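Local coordinates for D-alanyl-D-alanine carboxypeptidase (Penicillin binding protein) family protein (Francisella tularensis subsp. tularensis, PDB 6OSU) that probably removes the terminal D-alanine from peptidoglycan precursors, as a serine-type D-Ala-D-Ala carboxypeptidase of the S11 family, at residues I89-M103 / V123-Y135. Numbering follows the deposited sequence.
With EDO (1,2-ethanediol), chain C.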
loop_
_atom_site.group_PDB
_atom_site.type_symbol
_atom_site.label_atom_id
_atom_site.label_comp_id
_atom_site.label_asym_id
_atom_site.label_seq_id
_atom_site.Cartn_x
_atom_site.Cartn_y
_atom_site.Cartn_z
ATOM N N ILE A 89 -0.099 15.098 23.743
ATOM C CA ILE A 89 0.446 13.937 24.445
ATOM C C ILE A 89 1.647 14.378 25.269
ATOM O O ILE A 89 2.526 15.072 24.738
ATOM C CB ILE A 89 0.843 12.819 23.467
ATOM C CG1 ILE A 89 -0.404 12.186 22.864
ATOM C CG2 ILE A 89 1.691 11.767 24.164
ATOM C CD1 ILE A 89 -0.431 12.287 21.382
ATOM N N PRO A 90 1.733 13.999 26.541
ATOM C CA PRO A 90 2.950 14.275 27.308
ATOM C C PRO A 90 4.095 13.389 26.846
ATOM O O PRO A 90 3.900 12.227 26.480
ATOM C CB PRO A 90 2.538 13.959 28.749
ATOM C CG PRO A 90 1.451 12.932 28.599
ATOM C CD PRO A 90 0.711 13.297 27.341
ATOM N N ILE A 91 5.297 13.949 26.861
ATOM C CA ILE A 91 6.502 13.230 26.470
ATOM C C ILE A 91 7.196 12.771 27.744
ATOM O O ILE A 91 7.708 13.592 28.514
ATOM C CB ILE A 91 7.430 14.102 25.618
ATOM C CG1 ILE A 91 6.651 14.760 24.478
ATOM C CG2 ILE A 91 8.591 13.276 25.086
ATOM C CD1 ILE A 91 6.020 13.781 23.515
ATOM N N SER A 92 7.214 11.461 27.973
ATOM C CA SER A 92 7.943 10.914 29.105
ATOM C C SER A 92 9.447 11.011 28.866
ATOM O O SER A 92 9.917 11.189 27.737
ATOM C CB SER A 92 7.549 9.457 29.345
ATOM O OG SER A 92 7.877 8.649 28.227
ATOM N N GLU A 93 10.210 10.891 29.955
ATOM C CA GLU A 93 11.660 10.836 29.816
ATOM C C GLU A 93 12.098 9.566 29.100
ATOM O O GLU A 93 13.138 9.562 28.432
ATOM C CB GLU A 93 12.333 10.943 31.184
ATOM C CG GLU A 93 12.960 12.306 31.440
ATOM C CD GLU A 93 12.948 12.697 32.903
ATOM O OE1 GLU A 93 13.355 11.870 33.747
ATOM O OE2 GLU A 93 12.523 13.832 33.211
ATOM N N ASN A 94 11.319 8.488 29.218
ATOM C CA ASN A 94 11.609 7.283 28.451
ATOM C C ASN A 94 11.536 7.563 26.957
ATOM O O ASN A 94 12.439 7.195 26.199
ATOM C CB ASN A 94 10.644 6.161 28.835
ATOM C CG ASN A 94 10.827 4.921 27.981
ATOM O OD1 ASN A 94 11.879 4.284 28.013
ATOM N ND2 ASN A 94 9.802 4.571 27.212
ATOM N N ALA A 95 10.468 8.232 26.518
ATOM C CA ALA A 95 10.306 8.529 25.099
ATOM C C ALA A 95 11.404 9.461 24.603
ATOM O O ALA A 95 12.076 9.169 23.606
ATOM C CB ALA A 95 8.926 9.137 24.844
ATOM N N ALA A 96 11.616 10.579 25.304
ATOM C CA ALA A 96 12.556 11.593 24.839
ATOM C C ALA A 96 13.972 11.048 24.706
ATOM O O ALA A 96 14.755 11.554 23.893
ATOM C CB ALA A 96 12.543 12.793 25.789
ATOM N N SER A 97 14.318 10.018 25.475
ATOM C CA SER A 97 15.685 9.519 25.525
ATOM C C SER A 97 15.912 8.292 24.650
ATOM O O SER A 97 16.995 7.703 24.710
ATOM C CB SER A 97 16.078 9.199 26.969
ATOM O OG SER A 97 15.537 7.957 27.384
ATOM N N THR A 98 14.933 7.888 23.845
ATOM C CA THR A 98 15.146 6.755 22.952
ATOM C C THR A 98 16.108 7.145 21.835
ATOM O O THR A 98 15.978 8.215 21.229
ATOM C CB THR A 98 13.829 6.263 22.355
ATOM O OG1 THR A 98 13.298 7.260 21.473
ATOM C CG2 THR A 98 12.816 5.960 23.443
ATOM N N GLY A 99 17.075 6.276 21.565
ATOM C CA GLY A 99 18.049 6.514 20.524
ATOM C C GLY A 99 17.482 6.259 19.141
ATOM O O GLY A 99 16.285 6.036 18.945
ATOM N N GLY A 100 18.381 6.285 18.159
ATOM C CA GLY A 100 17.978 6.140 16.776
ATOM C C GLY A 100 17.484 7.457 16.202
ATOM O O GLY A 100 17.796 8.542 16.700
ATOM N N SER A 101 16.698 7.349 15.132
ATOM C CA SER A 101 16.112 8.533 14.517
ATOM C C SER A 101 15.214 9.249 15.515
ATOM O O SER A 101 14.396 8.622 16.192
ATOM C CB SER A 101 15.312 8.145 13.275
ATOM O OG SER A 101 16.102 7.401 12.370
ATOM N N LYS A 102 15.376 10.565 15.611
ATOM C CA LYS A 102 14.590 11.381 16.521
ATOM C C LYS A 102 13.894 12.487 15.742
ATOM O O LYS A 102 14.398 12.952 14.715
ATOM C CB LYS A 102 15.466 12.007 17.624
ATOM C CG LYS A 102 16.530 11.079 18.186
ATOM C CD LYS A 102 17.192 11.650 19.432
ATOM C CE LYS A 102 16.251 11.611 20.626
ATOM N NZ LYS A 102 16.986 11.799 21.911
ATOM N N MET A 103 12.722 12.890 16.226
ATOM C CA MET A 103 12.163 14.182 15.855
ATOM C C MET A 103 12.480 15.250 16.894
ATOM O O MET A 103 12.165 16.427 16.673
ATOM C CB MET A 103 10.647 14.085 15.647
ATOM C CG MET A 103 9.815 14.137 16.913
ATOM S SD MET A 103 8.050 14.271 16.538
ATOM C CE MET A 103 8.006 15.826 15.652
ATOM N N VAL A 123 9.929 11.272 9.561
ATOM C CA VAL A 123 11.280 11.315 10.108
ATOM C C VAL A 123 11.679 9.986 10.742
ATOM O O VAL A 123 12.871 9.769 11.016
ATOM C CB VAL A 123 11.389 12.504 11.096
ATOM C CG1 VAL A 123 12.483 12.319 12.151
ATOM C CG2 VAL A 123 11.619 13.791 10.320
ATOM N N SER A 124 10.730 9.070 10.936
ATOM C CA SER A 124 10.986 7.778 11.570
ATOM C C SER A 124 11.487 7.957 13.000
ATOM O O SER A 124 12.328 7.191 13.483
ATOM C CB SER A 124 11.965 6.931 10.747
ATOM O OG SER A 124 11.790 5.553 11.011
ATOM N N GLY A 125 10.955 8.966 13.686
ATOM C CA GLY A 125 11.423 9.295 15.019
ATOM C C GLY A 125 10.980 8.256 16.030
ATOM O O GLY A 125 9.774 8.000 16.182
ATOM N N ASN A 126 11.936 7.656 16.739
ATOM C CA ASN A 126 11.576 6.649 17.732
ATOM C C ASN A 126 10.950 7.287 18.970
ATOM O O ASN A 126 10.048 6.706 19.584
ATOM C CB ASN A 126 12.806 5.822 18.106
ATOM C CG ASN A 126 13.342 5.023 16.941
ATOM O OD1 ASN A 126 12.576 4.430 16.182
ATOM N ND2 ASN A 126 14.660 5.022 16.774
ATOM N N ASP A 127 11.409 8.481 19.349
ATOM C CA ASP A 127 10.825 9.155 20.506
ATOM C C ASP A 127 9.346 9.462 20.282
ATOM O O ASP A 127 8.533 9.327 21.203
ATOM C CB ASP A 127 11.613 10.428 20.833
ATOM C CG ASP A 127 11.869 11.309 19.618
ATOM O OD1 ASP A 127 11.428 10.957 18.505
ATOM O OD2 ASP A 127 12.521 12.364 19.782
ATOM N N ALA A 128 8.975 9.852 19.060
ATOM C CA ALA A 128 7.568 10.116 18.772
ATOM C C ALA A 128 6.752 8.830 18.794
ATOM O O ALA A 128 5.644 8.798 19.344
ATOM C CB ALA A 128 7.423 10.817 17.423
ATOM N N THR A 129 7.289 7.758 18.205
ATOM C CA THR A 129 6.603 6.470 18.219
ATOM C C THR A 129 6.364 5.992 19.646
ATOM O O THR A 129 5.269 5.530 19.985
ATOM C CB THR A 129 7.419 5.436 17.441
ATOM O OG1 THR A 129 7.720 5.952 16.140
ATOM C CG2 THR A 129 6.638 4.137 17.295
ATOM N N ILE A 130 7.383 6.101 20.500
ATOM C CA ILE A 130 7.252 5.644 21.879
ATOM C C ILE A 130 6.253 6.509 22.638
ATOM O O ILE A 130 5.501 6.011 23.486
ATOM C CB ILE A 130 8.634 5.624 22.561
ATOM C CG1 ILE A 130 9.515 4.541 21.935
ATOM C CG2 ILE A 130 8.505 5.414 24.063
ATOM C CD1 ILE A 130 8.808 3.210 21.765
ATOM N N ALA A 131 6.220 7.812 22.342
ATOM C CA ALA A 131 5.297 8.703 23.041
ATOM C C ALA A 131 3.849 8.389 22.689
ATOM O O ALA A 131 2.969 8.451 23.554
ATOM C CB ALA A 131 5.626 10.161 22.723
ATOM N N LEU A 132 3.580 8.052 21.425
ATOM C CA LEU A 132 2.229 7.650 21.044
ATOM C C LEU A 132 1.863 6.303 21.653
ATOM O O LEU A 132 0.725 6.104 22.098
ATOM C CB LEU A 132 2.102 7.593 19.521
ATOM C CG LEU A 132 2.056 8.931 18.785
ATOM C CD1 LEU A 132 2.291 8.728 17.295
ATOM C CD2 LEU A 132 0.730 9.628 19.035
ATOM N N ALA A 133 2.817 5.370 21.690
ATOM C CA ALA A 133 2.536 4.032 22.199
ATOM C C ALA A 133 2.226 4.061 23.690
ATOM O O ALA A 133 1.264 3.431 24.144
ATOM C CB ALA A 133 3.716 3.104 21.909
ATOM N N GLU A 134 3.035 4.785 24.469
ATOM C CA GLU A 134 2.788 4.886 25.904
ATOM C C GLU A 134 1.413 5.473 26.202
ATOM O O GLU A 134 0.775 5.088 27.188
ATOM C CB GLU A 134 3.871 5.734 26.570
ATOM C CG GLU A 134 5.253 5.096 26.606
ATOM C CD GLU A 134 6.265 5.945 27.359
ATOM O OE1 GLU A 134 6.268 7.183 27.178
ATOM O OE2 GLU A 134 7.050 5.372 28.145
ATOM N N TYR A 135 0.937 6.395 25.364
ATOM C CA TYR A 135 -0.332 7.061 25.633
ATOM C C TYR A 135 -1.519 6.159 25.313
ATOM O O TYR A 135 -2.475 6.076 26.092
ATOM C CB TYR A 135 -0.417 8.361 24.833
ATOM C CG TYR A 135 -1.635 9.191 25.158
ATOM C CD1 TYR A 135 -1.604 10.129 26.180
ATOM C CD2 TYR A 135 -2.817 9.034 24.446
ATOM C CE1 TYR A 135 -2.716 10.890 26.484
ATOM C CE2 TYR A 135 -3.936 9.791 24.744
ATOM C CZ TYR A 135 -3.880 10.717 25.763
ATOM O OH TYR A 135 -4.992 11.472 26.061
HETATM C C1 EDO C . 14.334 9.059 8.540
HETATM O O1 EDO C . 13.487 8.048 7.987
HETATM C C2 EDO C . 15.426 8.450 9.412
HETATM O O2 EDO C . 16.250 9.514 9.902
HETATM O O HOH W 1 6.028 9.757 26.368
#
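Asn126 reaches across to the loop 97-103 with its amide: ND2 meets Gly99 O at 2.9 Å, in the plane of both groups and on a carbonyl lone pair. The chain already holds this residue, since its backbone N donates to Ser101 O at 2.7 Å. OD1 accepts from Lys67 NZ, the predicted proton acceptor. The two bonds to the loop are consistent with its orienting the asparagine of what looks like the SxN motif of penicillin-binding proteins, whose serine, Ser124, a predicted active-site residue, is hydrogen-bonded through OG to Ser64 OG and Lys278 NZ.

One residue on, Asp127 tucks its carboxylate between its own backbone N and carbonyl carbon (chi1 49°). From there OD1 takes Met103 N on its syn lone pair at 3.3 Å, a long but straight bond, while CB packs on Ala95 O. Met103, extended at chi2 (171°), sets SD 3.6 Å from Ala128 CB.

Further along, the methyl of Ala95 is a knob among Asp127, Ile130, Ala131 and Glu134. The Glu134 carboxylate sits at the start of helix 93-96: OE1 lies 2.4 Å from Ser92 OG, modelled as a hydrogen bond but doubtfully short. That N-cap hydroxyl itself takes Ala95 N, and OE2 is met by Asn94 ND2 at 3.0 Å from well above the carboxylate plane. A water bridges OE1 to Ser92 N and Pro90 O. Beyond the carboxylate, Ile89 lays CG1 over one face of the Tyr135 ring, 4.2 Å from its centroid, and sends CD1 to Leu132 CD2.

Helix 126-137 is flanked by helix 93-96 and its loop, with strand 88-90 paired to 110-112. Ile89 and Leu132 also touch helix 113-123, Leu132 reaches helix 66-79, and Met103 meets strand 201-205.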